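PDB 6D97: aldehyde dehydrogenase 12 from Zea mays, which probably catalyses the NAD-dependent oxidation of L-glutamate gamma-semialdehyde to glutamate, the last step of proline catabolism in plants. Local coordinates for residues Trp299-Pro304 against Pro471-Asp476. Residues are numbered along the deposited sequence; the frame is centred on the assembly and turned at random.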
# COMPACT_ATOMS: atom_id res chain seq x y z
N TRP A 299 -27.86 0.44 -14.80
CA TRP A 299 -28.57 -0.76 -15.19
C TRP A 299 -28.51 -1.80 -14.08
O TRP A 299 -27.57 -1.81 -13.27
CB TRP A 299 -28.01 -1.36 -16.50
CG TRP A 299 -26.51 -1.47 -16.59
CD1 TRP A 299 -25.66 -0.59 -17.20
CD2 TRP A 299 -25.70 -2.52 -16.07
NE1 TRP A 299 -24.37 -1.03 -17.08
CE2 TRP A 299 -24.36 -2.21 -16.39
CE3 TRP A 299 -25.97 -3.70 -15.36
CZ2 TRP A 299 -23.30 -3.04 -16.03
CZ3 TRP A 299 -24.92 -4.51 -15.00
CH2 TRP A 299 -23.59 -4.18 -15.33
N LYS A 300 -29.52 -2.66 -14.04
CA LYS A 300 -29.54 -3.85 -13.22
C LYS A 300 -29.81 -5.04 -14.13
O LYS A 300 -30.77 -5.02 -14.90
CB LYS A 300 -30.59 -3.77 -12.11
CG LYS A 300 -30.72 -5.05 -11.30
CD LYS A 300 -31.70 -4.87 -10.16
CE LYS A 300 -31.08 -4.06 -9.02
NZ LYS A 300 -32.12 -3.49 -8.12
N ILE A 301 -28.93 -6.04 -14.06
CA ILE A 301 -29.09 -7.28 -14.79
C ILE A 301 -29.49 -8.36 -13.79
O ILE A 301 -28.82 -8.53 -12.76
CB ILE A 301 -27.81 -7.68 -15.53
CG1 ILE A 301 -27.44 -6.65 -16.60
CG2 ILE A 301 -27.96 -9.04 -16.16
CD1 ILE A 301 -26.08 -6.90 -17.22
N LEU A 302 -30.57 -9.07 -14.08
CA LEU A 302 -30.96 -10.24 -13.31
C LEU A 302 -30.40 -11.48 -13.99
O LEU A 302 -30.61 -11.68 -15.19
CB LEU A 302 -32.48 -10.35 -13.19
CG LEU A 302 -33.30 -9.16 -12.67
CD1 LEU A 302 -34.76 -9.56 -12.58
CD2 LEU A 302 -32.80 -8.68 -11.32
N GLY A 303 -29.67 -12.29 -13.24
CA GLY A 303 -29.12 -13.51 -13.77
C GLY A 303 -30.16 -14.60 -13.89
O GLY A 303 -31.35 -14.42 -13.61
N PRO A 304 -29.71 -15.78 -14.33
CA PRO A 304 -30.65 -16.89 -14.54
C PRO A 304 -31.13 -17.56 -13.27
O PRO A 304 -32.18 -18.21 -13.29
CB PRO A 304 -29.84 -17.87 -15.40
CG PRO A 304 -28.43 -17.63 -14.98
CD PRO A 304 -28.32 -16.16 -14.66
N PRO A 471 -21.09 -17.63 -9.93
CA PRO A 471 -19.79 -16.96 -10.14
C PRO A 471 -19.35 -16.89 -11.60
O PRO A 471 -18.64 -15.95 -11.97
CB PRO A 471 -18.82 -17.81 -9.30
CG PRO A 471 -19.49 -19.14 -9.17
CD PRO A 471 -20.96 -18.85 -9.12
N LEU A 472 -19.75 -17.86 -12.43
CA LEU A 472 -19.39 -17.80 -13.84
C LEU A 472 -20.16 -16.70 -14.56
O LEU A 472 -19.62 -16.04 -15.45
CB LEU A 472 -19.64 -19.16 -14.50
CG LEU A 472 -19.03 -20.39 -13.83
CD1 LEU A 472 -19.34 -21.63 -14.65
CD2 LEU A 472 -17.53 -20.25 -13.62
N PHE A 473 -21.43 -16.49 -14.19
CA PHE A 473 -22.21 -15.40 -14.76
C PHE A 473 -21.68 -14.06 -14.29
O PHE A 473 -21.51 -13.13 -15.09
CB PHE A 473 -23.68 -15.57 -14.39
CG PHE A 473 -24.59 -14.52 -14.97
CD1 PHE A 473 -25.10 -14.66 -16.25
CD2 PHE A 473 -24.94 -13.40 -14.23
CE1 PHE A 473 -25.94 -13.70 -16.78
CE2 PHE A 473 -25.79 -12.44 -14.76
CZ PHE A 473 -26.29 -12.59 -16.03
N LEU A 474 -21.41 -13.94 -12.98
CA LEU A 474 -20.92 -12.68 -12.43
C LEU A 474 -19.60 -12.27 -13.07
O LEU A 474 -19.46 -11.14 -13.55
CB LEU A 474 -20.77 -12.80 -10.91
CG LEU A 474 -22.04 -12.86 -10.06
CD1 LEU A 474 -21.68 -12.99 -8.59
CD2 LEU A 474 -22.90 -11.62 -10.28
N GLN A 475 -18.63 -13.18 -13.11
CA GLN A 475 -17.32 -12.82 -13.65
C GLN A 475 -17.38 -12.55 -15.14
O GLN A 475 -16.57 -11.77 -15.66
CB GLN A 475 -16.30 -13.92 -13.34
CG GLN A 475 -16.38 -15.14 -14.24
CD GLN A 475 -15.43 -16.23 -13.81
OE1 GLN A 475 -14.76 -16.12 -12.78
NE2 GLN A 475 -15.36 -17.31 -14.58
N ASP A 476 -18.32 -13.17 -15.85
CA ASP A 476 -18.50 -12.88 -17.27
C ASP A 476 -19.05 -11.48 -17.47
O ASP A 476 -18.53 -10.70 -18.29
CB ASP A 476 -19.41 -13.93 -17.91
CG ASP A 476 -19.50 -13.78 -19.42
OD1 ASP A 476 -18.44 -13.60 -20.05
OD2 ASP A 476 -20.61 -13.87 -19.97
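Phe473, from the first turn of helix 471-479, spans the distance to the end of strand 298-302 and the loop that follows by itself, meeting Ile301, Gly303 and Pro304; one aromatic side chain fills the space between helix and strand end. The nearest alpha carbons, those of Gly303 and Phe473, are 7.2 Å apart, and no hydrogen bond crosses the gap. With CG anti to the backbone N (chi1 -178°), the ring is carried away from the helix backbone toward the strand end.

Its aromatic interaction is a CH-pi contact: Pro304 CD sits over one face, 4.0 Å from the ring centroid and 13° off the normal, displaced slightly toward the CD1 and CE1 rim. The apolar packing comes at the far end of the ring, where Ile301 CG2, the branch anti to its own backbone N, meets CZ at the edge, 3.9 Å away and near the ring plane. Backbone takes part too, for Gly303 CA lies obliquely against CE2 at 3.6 Å; a CB on this residue would crowd both CE2 and Pro304 CD. An alanine in place of Phe473 would remove the ring and is likely to leave a gap between helix and strand, with Pro304 CD losing its aromatic face.

This is sheet-against-helix packing in the catalytic domain of the aldehyde dehydrogenase fold, remote from the NAD pocket. Strand 298-302 runs between strands 331-337 and 463-467; helix 471-479 is the crossover helix of a beta-alpha-beta unit linking the parallel neighbours 463-467 and 485-488, while helix 448-457 lends Val451 to Ile301 and Leu448 to Phe473.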